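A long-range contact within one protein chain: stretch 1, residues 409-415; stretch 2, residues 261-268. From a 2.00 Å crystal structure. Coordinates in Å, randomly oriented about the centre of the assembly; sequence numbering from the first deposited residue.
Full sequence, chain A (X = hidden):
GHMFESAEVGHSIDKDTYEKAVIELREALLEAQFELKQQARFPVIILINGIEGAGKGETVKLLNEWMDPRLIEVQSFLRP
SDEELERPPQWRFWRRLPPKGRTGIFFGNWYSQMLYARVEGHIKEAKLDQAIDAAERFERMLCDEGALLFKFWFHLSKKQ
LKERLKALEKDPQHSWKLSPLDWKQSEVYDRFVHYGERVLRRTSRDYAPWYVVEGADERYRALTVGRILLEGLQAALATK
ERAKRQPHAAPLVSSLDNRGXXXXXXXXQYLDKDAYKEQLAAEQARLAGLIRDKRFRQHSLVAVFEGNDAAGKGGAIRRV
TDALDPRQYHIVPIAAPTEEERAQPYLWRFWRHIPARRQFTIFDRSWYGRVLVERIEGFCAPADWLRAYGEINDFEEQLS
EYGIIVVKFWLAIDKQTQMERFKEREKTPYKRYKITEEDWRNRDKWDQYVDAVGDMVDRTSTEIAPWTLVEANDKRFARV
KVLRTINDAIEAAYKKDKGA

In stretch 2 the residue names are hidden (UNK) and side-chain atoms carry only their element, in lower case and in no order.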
ATOM      1  N   PHE A 409      14.714  -1.221 -22.410  1.00 23.80           N
ATOM      2  CA  PHE A 409      14.776  -1.978 -23.656  1.00 23.70           C
ATOM      3  C   PHE A 409      13.554  -1.712 -24.540  1.00 24.58           C
ATOM      4  O   PHE A 409      12.419  -1.825 -24.095  1.00 25.04           O
ATOM      5  CB  PHE A 409      14.857  -3.501 -23.351  1.00 24.08           C
ATOM      6  CG  PHE A 409      16.111  -3.931 -22.569  1.00 23.79           C
ATOM      7  CD1 PHE A 409      17.367  -3.967 -23.180  1.00 24.78           C
ATOM      8  CD2 PHE A 409      16.027  -4.277 -21.241  1.00 23.17           C
ATOM      9  CE1 PHE A 409      18.472  -4.324 -22.488  1.00 23.44           C
ATOM     10  CE2 PHE A 409      17.153  -4.669 -20.554  1.00 24.25           C
ATOM     11  CZ  PHE A 409      18.368  -4.686 -21.172  1.00 25.19           C
ATOM     12  N   TRP A 410      13.797  -1.419 -25.809  1.00 24.93           N
ATOM     13  CA  TRP A 410      12.782  -1.440 -26.812  1.00 25.50           C
ATOM     14  C   TRP A 410      13.122  -2.585 -27.711  1.00 26.04           C
ATOM     15  O   TRP A 410      14.114  -2.534 -28.419  1.00 26.56           O
ATOM     16  CB  TRP A 410      12.727  -0.147 -27.648  1.00 25.49           C
ATOM     17  CG  TRP A 410      11.755  -0.303 -28.738  1.00 25.82           C
ATOM     18  CD1 TRP A 410      12.016  -0.647 -30.058  1.00 27.32           C
ATOM     19  CD2 TRP A 410      10.324  -0.266 -28.618  1.00 27.04           C
ATOM     20  NE1 TRP A 410      10.816  -0.787 -30.755  1.00 26.65           N
ATOM     21  CE2 TRP A 410       9.776  -0.559 -29.904  1.00 25.37           C
ATOM     22  CE3 TRP A 410       9.454  -0.024 -27.550  1.00 27.40           C
ATOM     23  CZ2 TRP A 410       8.404  -0.596 -30.139  1.00 28.32           C
ATOM     24  CZ3 TRP A 410       8.069  -0.065 -27.798  1.00 27.50           C
ATOM     25  CH2 TRP A 410       7.562  -0.352 -29.063  1.00 26.52           C
ATOM     26  N   LEU A 411      12.312  -3.631 -27.654  1.00 26.55           N
ATOM     27  CA  LEU A 411      12.519  -4.787 -28.515  1.00 27.42           C
ATOM     28  C   LEU A 411      11.827  -4.529 -29.848  1.00 27.89           C
ATOM     29  O   LEU A 411      10.597  -4.431 -29.931  1.00 28.30           O
ATOM     30  CB  LEU A 411      12.025  -6.100 -27.881  1.00 27.47           C
ATOM     31  CG  LEU A 411      13.060  -6.855 -27.028  1.00 28.86           C
ATOM     32  CD1 LEU A 411      13.598  -6.026 -25.892  1.00 29.22           C
ATOM     33  CD2 LEU A 411      12.396  -8.171 -26.501  1.00 27.15           C
ATOM     34  N   ALA A 412      12.641  -4.454 -30.896  1.00 27.73           N
ATOM     35  CA  ALA A 412      12.159  -4.087 -32.222  1.00 28.12           C
ATOM     36  C   ALA A 412      12.075  -5.329 -33.118  1.00 28.99           C
ATOM     37  O   ALA A 412      13.022  -6.105 -33.198  1.00 28.45           O
ATOM     38  CB  ALA A 412      13.070  -3.011 -32.829  1.00 27.67           C
ATOM     39  N   ILE A 413      10.925  -5.509 -33.775  1.00 29.06           N
ATOM     40  CA  ILE A 413      10.774  -6.523 -34.806  1.00 29.13           C
ATOM     41  C   ILE A 413      10.114  -5.855 -36.009  1.00 30.42           C
ATOM     42  O   ILE A 413       9.531  -4.758 -35.863  1.00 31.43           O
ATOM     43  CB  ILE A 413       9.937  -7.788 -34.375  1.00 28.62           C
ATOM     44  CG1 ILE A 413       8.492  -7.455 -34.052  1.00 28.94           C
ATOM     45  CG2 ILE A 413      10.599  -8.592 -33.225  1.00 26.06           C
ATOM     46  CD1 ILE A 413       7.687  -8.684 -33.460  1.00 27.76           C
ATOM     47  N   ASP A 414      10.195  -6.485 -37.191  1.00 30.94           N
ATOM     48  CA  ASP A 414       9.497  -5.932 -38.360  1.00 31.61           C
ATOM     49  C   ASP A 414       8.090  -6.513 -38.485  1.00 32.40           C
ATOM     50  O   ASP A 414       7.710  -7.417 -37.710  1.00 30.70           O
ATOM     51  CB  ASP A 414      10.321  -6.027 -39.647  1.00 31.54           C
ATOM     52  CG  ASP A 414      10.720  -7.447 -40.001  1.00 32.33           C
ATOM     53  OD1 ASP A 414       9.903  -8.351 -39.750  1.00 29.96           O
ATOM     54  OD2 ASP A 414      11.852  -7.639 -40.536  1.00 28.83           O
ATOM     55  N   LYS A 415       7.304  -5.944 -39.405  1.00 32.91           N
ATOM     56  CA  LYS A 415       5.871  -6.291 -39.537  1.00 33.83           C
ATOM     57  C   LYS A 415       5.710  -7.739 -39.960  1.00 34.45           C
ATOM     58  O   LYS A 415       4.771  -8.425 -39.555  1.00 33.94           O
ATOM     59  CB  LYS A 415       5.184  -5.425 -40.616  1.00 34.60           C
ATOM     60  CG  LYS A 415       5.203  -3.918 -40.418  1.00 35.53           C
ATOM     61  CD  LYS A 415       4.488  -3.221 -41.596  1.00 34.20           C
ATOM     62  CE  LYS A 415       4.927  -1.774 -41.824  1.00 34.49           C
ATOM     63  NZ  LYS A 415       4.282  -1.240 -43.099  1.00 38.42           N
ATOM     64  N   UNK A 261      15.951   6.535 -36.327  1.00 54.92           N
ATOM     65  CA  UNK A 261      16.571   5.770 -35.230  1.00 54.41           C
ATOM     66  C   UNK A 261      16.147   4.297 -35.302  1.00 53.87           C
ATOM     67  O   UNK A 261      16.921   3.403 -34.954  1.00 54.27           O
ATOM     68  c   UNK A 261      16.174   6.321 -33.838  1.00 54.44           C
ATOM     69  c   UNK A 261      15.606   8.130 -32.085  1.00 51.05           C
ATOM     70  c   UNK A 261      16.345   7.804 -33.429  1.00 55.19           C
ATOM     71  c   UNK A 261      17.835   8.257 -33.383  1.00 54.57           C
ATOM     72  N   UNK A 262      14.906   4.072 -35.743  1.00 52.66           N
ATOM     73  CA  UNK A 262      14.337   2.736 -35.879  1.00 51.61           C
ATOM     74  C   UNK A 262      14.555   2.168 -37.275  1.00 50.38           C
ATOM     75  O   UNK A 262      14.826   0.972 -37.422  1.00 50.25           O
ATOM     76  c   UNK A 262      12.393   3.095 -34.076  1.00 52.44           C
ATOM     77  c   UNK A 262      12.828   2.752 -35.560  1.00 51.76           C
ATOM     78  c   UNK A 262      12.996   2.047 -32.983  1.00 51.16           C
ATOM     79  c   UNK A 262      10.833   3.006 -34.055  1.00 52.53           C
ATOM     80  N   UNK A 263      14.461   3.024 -38.286  1.00 49.14           N
ATOM     81  CA  UNK A 263      14.683   2.608 -39.666  1.00 48.05           C
ATOM     82  C   UNK A 263      16.138   2.211 -39.904  1.00 47.06           C
ATOM     83  O   UNK A 263      16.435   1.428 -40.807  1.00 46.69           O
ATOM     84  o   UNK A 263      12.329   5.076 -40.830  1.00 48.47           O
ATOM     85  o   UNK A 263      12.038   2.910 -40.621  1.00 48.93           O
ATOM     86  c   UNK A 263      12.775   3.916 -40.700  1.00 47.43           C
ATOM     87  c   UNK A 263      14.276   3.721 -40.634  1.00 48.01           C
ATOM     88  N   UNK A 264      17.041   2.754 -39.094  1.00 45.60           N
ATOM     89  CA  UNK A 264      18.468   2.457 -39.230  1.00 45.50           C
ATOM     90  C   UNK A 264      18.955   1.194 -38.500  1.00 44.63           C
ATOM     91  O   UNK A 264      20.103   0.792 -38.675  1.00 44.86           O
ATOM     92  c   UNK A 264      19.332   3.658 -38.846  1.00 45.59           C
ATOM     93  o   UNK A 264      19.499   3.761 -37.442  1.00 47.12           O
ATOM     94  N   UNK A 265      18.112   0.545 -37.703  1.00 43.23           N
ATOM     95  CA  UNK A 265      18.513  -0.744 -37.106  1.00 42.41           C
ATOM     96  C   UNK A 265      18.727  -1.826 -38.139  1.00 41.74           C
ATOM     97  O   UNK A 265      18.011  -1.897 -39.142  1.00 41.30           O
ATOM     98  c   UNK A 265      18.641  -0.716 -34.060  1.00 38.02           C
ATOM     99  c   UNK A 265      17.469  -1.277 -36.133  1.00 42.05           C
ATOM    100  c   UNK A 265      16.143  -0.984 -34.089  1.00 38.92           C
ATOM    101  c   UNK A 265      17.364  -0.497 -34.839  1.00 39.47           C
ATOM    102  N   UNK A 266      19.683  -2.689 -37.843  1.00 40.72           N
ATOM    103  CA  UNK A 266      19.945  -3.854 -38.660  1.00 40.46           C
ATOM    104  C   UNK A 266      19.259  -5.046 -37.992  1.00 39.53           C
ATOM    105  O   UNK A 266      19.826  -5.754 -37.152  1.00 37.87           O
ATOM    106  c   UNK A 266      21.442  -4.050 -38.812  1.00 40.15           C
ATOM    107  o   UNK A 266      23.009  -5.475 -39.841  1.00 38.92           O
ATOM    108  c   UNK A 266      21.793  -5.252 -39.637  1.00 41.73           C
ATOM    109  o   UNK A 266      20.859  -5.987 -40.052  1.00 43.17           O
ATOM    110  N   UNK A 267      18.028  -5.276 -38.422  1.00 39.44           N
ATOM    111  CA  UNK A 267      17.195  -6.322 -37.854  1.00 39.14           C
ATOM    112  C   UNK A 267      17.498  -7.686 -38.468  1.00 39.24           C
ATOM    113  O   UNK A 267      16.820  -8.666 -38.158  1.00 39.11           O
ATOM    114  c   UNK A 267      13.675  -4.678 -37.767  1.00 38.40           C
ATOM    115  c   UNK A 267      15.405  -4.626 -35.981  1.00 34.89           C
ATOM    116  c   UNK A 267      15.725  -5.987 -38.070  1.00 39.12           C
ATOM    117  c   UNK A 267      15.148  -4.709 -37.478  1.00 38.58           C
ATOM    118  N   UNK A 268      18.508  -7.732 -39.348  1.00 39.84           N
ATOM    119  CA  UNK A 268      19.022  -8.972 -39.941  1.00 39.85           C
ATOM    120  C   UNK A 268      19.999  -9.716 -39.036  1.00 39.85           C
ATOM    121  O   UNK A 268      20.441 -10.788 -39.385  1.00 39.39           O
TER

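Position 261 carries four side-chain carbons that fork at the second, the pattern of leucine. They are out of reach of stretch 1, so Leu-261 takes no part in the contact.

Position 262 repeats the pattern: four carbons, forked at the second, with CA-to-CB pointing toward stretch 1. One terminal carbon comes 4.1 Å from CD1 of Trp-410, meeting the ring obliquely. This is Leu-262, and the methyl is its CD2; its side chain has chi1 m and chi2 t, with CD2 beside the indole.

Position 263 shows two carbons, the second bearing two oxygens: a short carboxylate, hence Asp-263. It is exposed and out of reach of stretch 1, touching a crystal neighbour instead.

Position 264 has one carbon and then one oxygen, which makes it Ser-264. It too is exposed and touches nothing on stretch 1; its OG is hydrogen-bonded to a residue just outside the stretches.

At position 265 four carbons fork at the second, and CA-to-CB points toward stretch 1. A terminal carbon lies 3.9 Å from CB of Ala-412. The residue is Leu-265, and the carbon is CD1. Its backbone N makes a weak hydrogen bond to O of Leu-262 (3.3 Å).

Position 266 has two carbons, the second with two oxygens, and no contact with stretch 1: Asp-266, exposed. One carboxylate oxygen, OD1, accepts a hydrogen bond from the backbone N of residue 268 at 3.0 Å, tying the loop to itself.

Position 267 again shows four carbons forked at the second, with CA-to-CB pointing toward stretch 1. One terminal carbon is 4.0 Å from O of Ala-412, the other 4.0 Å from N of Asp-414. This is Leu-267; CD2 makes the first approach and CD1 the second, so the fork spans the end of the strand and the turn beyond.

Position 268 has no side-chain atoms: Gly-268. An ideal CB there would point away from stretch 1 and be crowded by OD1 of Asp-266, at 3.2 Å.

The contact is small, 219 Å² in total, and has no hydrogen bond across it. Three leucines do the packing, against alternate strand residues Trp-410 and Ala-412 and then Asp-414, while Ile-413 points its CB away. Ala-412 takes a methyl from both Leu-265 and Leu-267 on its small CB. Asp-414 offers CB to Leu-267 while its carboxylate caps the following helix. The rule is leucine methyls laid on residues whose CB points toward them, while Asp-263, Ser-264 and Asp-266 stay exposed and out of the contact.

Stretch 2 (261-268) LLDSLDLG
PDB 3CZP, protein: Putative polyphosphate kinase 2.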